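Local coordinates for protein exodeoxyribonuclease III (Methanosarcina mazei, PDB 5J8N) that probably acts as a divalent-metal-dependent DNA repair nuclease of the exonuclease III family, trimming double-stranded DNA from 3' ends and cutting at abasic sites, at residues 152-156 / 181-185; 159-163 / 216-220. The protein carries 3 engineered substitutions. One frame throughout, in Å; residues are numbered along the deposited sequence. Where two conformers were deposited one is given.

Contact 1 (152-156 / 181-185); sequences VNTAH and MDKFL
H156 and M181 lead a loop-on-helix packing contact, reinforced by a His-carboxylate hydrogen bond, in the DNase I-like fold. The loop 152-156 follows strand 146-149 and continues from D151, the predicted proton donor/acceptor, while 181-185 is part of helix 175-186. With CG anti to the backbone N (chi1 -174°), the far end of the H156 imidazole comes close to the helix. M181 CB lies over one face of this ring in a CH-pi contact, 3.9 Å from the H156 centroid. The L185 side chain runs against that of H156, its CD1 oblique to the ring, on the same side as M181 CB and 3.6 Å from H156 CE1. Beyond CB, the methionine chain runs on between the ring and the start of the loop, and a bend at chi3 (71°) folds its methyl group back beside H156, M181 CE resting 3.8 Å from H156 CB. The sulfur meets the loop: M181 SD is 3.8 Å from T154 CG2, whereas V152 CG1 reaches it tip to tip at 4.0 Å. V152 and M181 both also touch Y223 of strand 218-227, so the sulfur end belongs to a buried layer joining loop, helix and sheet. The hydroxyl of T154 bonds instead to Y129 and K125 of helix 119-141. N153 stays clear of 181-185; its side chain, predicted to bind metal and stabilise the transition state, bonds to N114 and to the carbonyl of F112. At the more exposed margin, D182 is likely to hold the imidazole in this rotation. H156 NE2 donates to D182 OD1 over 2.7 Å with an N-H...O angle of 157°; the oxygen sits near the imidazole plane, but the nitrogen approaches from above the carboxylate plane.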
loop_
_atom_site.group_PDB
_atom_site.type_symbol
_atom_site.label_atom_id
_atom_site.label_comp_id
_atom_site.label_asym_id
_atom_site.label_seq_id
_atom_site.Cartn_x
_atom_site.Cartn_y
_atom_site.Cartn_z
ATOM N N VAL A 152 -5.127 -1.050 -1.555
ATOM C CA VAL A 152 -5.975 -2.240 -1.679
ATOM C C VAL A 152 -7.025 -2.002 -2.768
ATOM O O VAL A 152 -7.645 -2.955 -3.254
ATOM C CB VAL A 152 -6.596 -2.506 -0.292
ATOM C CG1 VAL A 152 -7.617 -3.647 -0.316
ATOM C CG2 VAL A 152 -5.469 -2.803 0.704
ATOM N N ASN A 153 -7.286 -0.737 -3.132
ATOM C CA ASN A 153 -8.299 -0.413 -4.148
ATOM C C ASN A 153 -9.701 -0.873 -3.759
ATOM O O ASN A 153 -10.570 -1.012 -4.632
ATOM C CB ASN A 153 -7.902 -0.941 -5.552
ATOM C CG ASN A 153 -7.220 0.119 -6.384
ATOM O OD1 ASN A 153 -7.736 1.228 -6.513
ATOM N ND2 ASN A 153 -6.014 -0.177 -6.874
ATOM N N THR A 154 -9.936 -0.986 -2.437
ATOM C CA THR A 154 -11.261 -1.280 -1.889
ATOM C C THR A 154 -11.433 -0.549 -0.579
ATOM O O THR A 154 -10.459 -0.486 0.206
ATOM C CB THR A 154 -11.431 -2.828 -1.641
ATOM O OG1 THR A 154 -11.302 -3.516 -2.893
ATOM C CG2 THR A 154 -12.810 -3.164 -1.070
ATOM N N ALA A 155 -12.622 0.032 -0.369
ATOM C CA ALA A 155 -13.018 0.595 0.922
ATOM C C ALA A 155 -13.749 -0.506 1.674
ATOM O O ALA A 155 -14.757 -1.022 1.194
ATOM C CB ALA A 155 -13.936 1.845 0.697
ATOM N N HIS A 156 -13.243 -0.848 2.868
ATOM C CA HIS A 156 -13.705 -2.067 3.525
ATOM C C HIS A 156 -15.166 -1.968 3.949
ATOM O O HIS A 156 -15.992 -2.859 3.641
ATOM C CB HIS A 156 -12.804 -2.338 4.728
ATOM C CG HIS A 156 -13.082 -3.631 5.404
ATOM N ND1 HIS A 156 -12.543 -3.940 6.638
ATOM C CD2 HIS A 156 -13.858 -4.681 5.051
ATOM C CE1 HIS A 156 -12.975 -5.137 7.005
ATOM N NE2 HIS A 156 -13.771 -5.609 6.063
ATOM N N MET A 181 -12.049 -8.703 2.060
ATOM C CA MET A 181 -11.343 -8.048 3.160
ATOM C C MET A 181 -11.755 -8.648 4.506
ATOM O O MET A 181 -10.897 -8.859 5.379
ATOM C CB MET A 181 -11.604 -6.571 3.109
ATOM C CG MET A 181 -10.938 -5.877 1.874
ATOM S SD MET A 181 -10.859 -4.095 2.008
ATOM C CE MET A 181 -9.631 -3.923 3.278
ATOM N N ASP A 182 -13.032 -8.979 4.686
ATOM C CA ASP A 182 -13.472 -9.640 5.907
ATOM C C ASP A 182 -12.683 -10.947 6.085
ATOM O O ASP A 182 -12.203 -11.261 7.196
ATOM C CB ASP A 182 -14.958 -9.976 5.866
ATOM C CG ASP A 182 -15.877 -8.751 5.932
ATOM O OD1 ASP A 182 -15.480 -7.686 6.503
ATOM O OD2 ASP A 182 -17.032 -8.892 5.436
ATOM N N LYS A 183 -12.591 -11.734 5.010
ATOM C CA LYS A 183 -11.946 -13.060 5.044
ATOM C C LYS A 183 -10.455 -12.883 5.376
ATOM O O LYS A 183 -9.914 -13.634 6.199
ATOM C CB LYS A 183 -12.134 -13.751 3.712
ATOM C CG LYS A 183 -11.438 -15.107 3.605
ATOM C CD LYS A 183 -11.543 -15.535 2.128
ATOM C CE LYS A 183 -10.810 -16.854 1.891
ATOM N NZ LYS A 183 -10.961 -17.292 0.458
ATOM N N PHE A 184 -9.806 -11.897 4.762
ATOM C CA PHE A 184 -8.401 -11.600 5.032
ATOM C C PHE A 184 -8.204 -11.288 6.536
ATOM O O PHE A 184 -7.401 -11.919 7.212
ATOM C CB PHE A 184 -8.018 -10.423 4.125
ATOM C CG PHE A 184 -6.686 -9.759 4.415
ATOM C CD1 PHE A 184 -5.577 -10.464 4.880
ATOM C CD2 PHE A 184 -6.553 -8.401 4.140
ATOM C CE1 PHE A 184 -4.347 -9.798 5.093
ATOM C CE2 PHE A 184 -5.338 -7.753 4.357
ATOM C CZ PHE A 184 -4.258 -8.459 4.830
ATOM N N LEU A 185 -8.964 -10.325 7.060
ATOM C CA LEU A 185 -8.728 -9.971 8.472
ATOM C C LEU A 185 -9.025 -11.135 9.397
ATOM O O LEU A 185 -8.309 -11.342 10.362
ATOM C CB LEU A 185 -9.548 -8.741 8.865
ATOM C CG LEU A 185 -9.231 -7.463 8.065
ATOM C CD1 LEU A 185 -9.989 -6.287 8.645
ATOM C CD2 LEU A 185 -7.739 -7.152 8.040
#

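Contact 2 (159-163 / 216-220)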
loop_
_atom_site.group_PDB
_atom_site.type_symbol
_atom_site.label_atom_id
_atom_site.label_comp_id
_atom_site.label_asym_id
_atom_site.label_seq_id
_atom_site.Cartn_x
_atom_site.Cartn_y
_atom_site.Cartn_z
ATOM N N ILE A 159 -18.148 3.054 6.553
ATOM C CA ILE A 159 -17.462 4.186 7.171
ATOM C C ILE A 159 -16.186 4.541 6.388
ATOM O O ILE A 159 -15.624 5.635 6.607
ATOM C CB ILE A 159 -17.138 3.878 8.653
ATOM C CG1 ILE A 159 -16.819 5.111 9.470
ATOM C CG2 ILE A 159 -16.081 2.806 8.823
ATOM C CD1 ILE A 159 -16.614 4.774 10.918
ATOM N N ASP A 160 -15.725 3.649 5.488
ATOM C CA ASP A 160 -14.486 3.902 4.757
ATOM C C ASP A 160 -14.668 4.697 3.468
ATOM O O ASP A 160 -13.709 4.890 2.730
ATOM C CB ASP A 160 -13.786 2.586 4.480
ATOM C CG ASP A 160 -13.332 1.926 5.755
ATOM O OD1 ASP A 160 -12.619 2.629 6.519
ATOM O OD2 ASP A 160 -13.670 0.753 6.040
ATOM N N LEU A 161 -15.852 5.219 3.189
ATOM C CA LEU A 161 -15.988 6.188 2.102
ATOM C C LEU A 161 -17.125 7.142 2.384
ATOM O O LEU A 161 -18.021 6.866 3.181
ATOM C CB LEU A 161 -16.166 5.508 0.709
ATOM C CG LEU A 161 -17.502 4.839 0.369
ATOM C CD1 LEU A 161 -17.524 4.430 -1.143
ATOM C CD2 LEU A 161 -17.694 3.570 1.240
ATOM N N ALA A 162 -17.070 8.311 1.742
ATOM C CA ALA A 162 -18.064 9.329 2.003
ATOM C C ALA A 162 -19.441 9.045 1.422
ATOM O O ALA A 162 -20.426 9.502 1.998
ATOM C CB ALA A 162 -17.578 10.700 1.477
ATOM N N ARG A 163 -19.510 8.346 0.291
ATOM C CA ARG A 163 -20.776 8.105 -0.381
ATOM C C ARG A 163 -21.003 6.634 -0.632
ATOM O O ARG A 163 -21.053 6.195 -1.803
ATOM C CB ARG A 163 -20.802 8.870 -1.699
ATOM C CG ARG A 163 -20.460 10.354 -1.540
ATOM C CD ARG A 163 -21.578 11.149 -0.896
ATOM N NE ARG A 163 -21.555 12.520 -1.410
ATOM C CZ ARG A 163 -21.172 13.586 -0.714
ATOM N NH1 ARG A 163 -20.793 13.455 0.547
ATOM N NH2 ARG A 163 -21.172 14.782 -1.289
ATOM N N ASN A 216 -13.735 16.728 1.083
ATOM C CA ASN A 216 -13.498 15.413 1.697
ATOM C C ASN A 216 -14.448 14.333 1.195
ATOM O O ASN A 216 -14.873 13.459 1.962
ATOM C CB ASN A 216 -13.558 15.508 3.233
ATOM C CG ASN A 216 -12.786 14.343 3.892
ATOM O OD1 ASN A 216 -11.807 13.841 3.321
ATOM N ND2 ASN A 216 -13.201 13.933 5.079
ATOM N N VAL A 217 -14.734 14.349 -0.100
ATOM C CA VAL A 217 -15.513 13.250 -0.665
ATOM C C VAL A 217 -14.522 12.177 -1.038
ATOM O O VAL A 217 -14.053 12.128 -2.196
ATOM C CB VAL A 217 -16.329 13.707 -1.878
ATOM C CG1 VAL A 217 -17.218 12.571 -2.384
ATOM C CG2 VAL A 217 -17.218 14.891 -1.488
ATOM N N GLY A 218 -14.184 11.317 -0.086
ATOM C CA GLY A 218 -13.068 10.422 -0.234
ATOM C C GLY A 218 -13.391 8.972 0.022
ATOM O O GLY A 218 -14.537 8.622 0.419
ATOM N N TRP A 219 -12.347 8.167 -0.174
ATOM C CA TRP A 219 -12.399 6.720 0.095
ATOM C C TRP A 219 -11.151 6.360 0.832
ATOM O O TRP A 219 -10.091 6.885 0.479
ATOM C CB TRP A 219 -12.442 5.916 -1.217
ATOM C CG TRP A 219 -13.555 6.135 -2.171
ATOM C CD1 TRP A 219 -14.031 7.320 -2.674
ATOM C CD2 TRP A 219 -14.268 5.095 -2.850
ATOM N NE1 TRP A 219 -15.026 7.078 -3.600
ATOM C CE2 TRP A 219 -15.182 5.718 -3.728
ATOM C CE3 TRP A 219 -14.215 3.685 -2.786
ATOM C CZ2 TRP A 219 -16.043 4.984 -4.561
ATOM C CZ3 TRP A 219 -15.090 2.943 -3.633
ATOM C CH2 TRP A 219 -15.975 3.609 -4.501
ATOM N N ARG A 220 -11.208 5.422 1.776
ATOM C CA ARG A 220 -9.984 4.865 2.367
ATOM C C ARG A 220 -9.620 3.603 1.597
ATOM O O ARG A 220 -10.233 2.539 1.780
ATOM C CB ARG A 220 -10.185 4.576 3.854
ATOM C CG ARG A 220 -8.845 4.369 4.555
ATOM C CD ARG A 220 -9.002 4.372 6.103
ATOM N NE ARG A 220 -9.843 3.239 6.556
ATOM C CZ ARG A 220 -9.384 2.104 7.101
ATOM N NH1 ARG A 220 -10.248 1.137 7.467
ATOM N NH2 ARG A 220 -8.084 1.909 7.348
HETATM O O HOH W 1 -12.927 0.096 8.603
HETATM O O HOH W 2 -17.255 8.535 -1.467
#
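L161 and W219 face each other as a non-hydrogen-bonded antiparallel pair, a single beta bridge between the loop 159-163 and the beginning of strand 218-227. Two backbone bonds flank it: R220 N donates to D160 O at 2.7 Å, and A162 N to G218 O at 2.9 Å.

On the apolar side, L161 adopts the uncommon chi1 of 73°, with CG between its own N and carbonyl carbon; this torsion lays the side chain alongside the indole, both pointing the same way. Its CD1 sits almost exactly over the centre of the W219 six-membered ring, 3.5 Å from that centroid, a CH-pi contact; W205 meets the tryptophan edge-to-face. A162 CB packs 3.9 Å from V217 CA, where the chain makes an inverse gamma turn.

The charged part centres on D160 OD1, which accepts from R220 NE at 2.8 Å and R220 NH1 at 3.0 Å, two residues before D222, predicted to be important for catalysis. The oxygen lies in the guanidinium plane, yet both nitrogens approach from the same face of the carboxylate, some 45° out of its plane. Water 1 donates to D160 OD2. R194 also pairs with D160, and D191 with R220. A leucine in place of R220 would probably leave D160 with less of its charge balanced and D191 without this mate. The buried R220 and D160 thus belong to a cluster of two arginines and two aspartates, in which the carboxylates offset the closeness of R194 and R220 and would probably favour the ionised forms.

From the N terminus, the chain leaves strand 146-149 and passes first through 152-156 and then 159-163, before reaching helix 175-186. There contact 1 closes a loop with 24 residues between its segments. Contact 2 closes a longer one, 52 residues, when the chain arrives at 216-220. Their segments alternate, so the two closures cross rather than nest: one long loop is tied near its start to the helix and farther on to the beginning of strand 218-227. The contacts meet at A155, whose CB turns from the helix and packs against D160 O, 3.7 Å away, and the indole of W219. A backbone bond between V152 and L221 joins the same loop and strand.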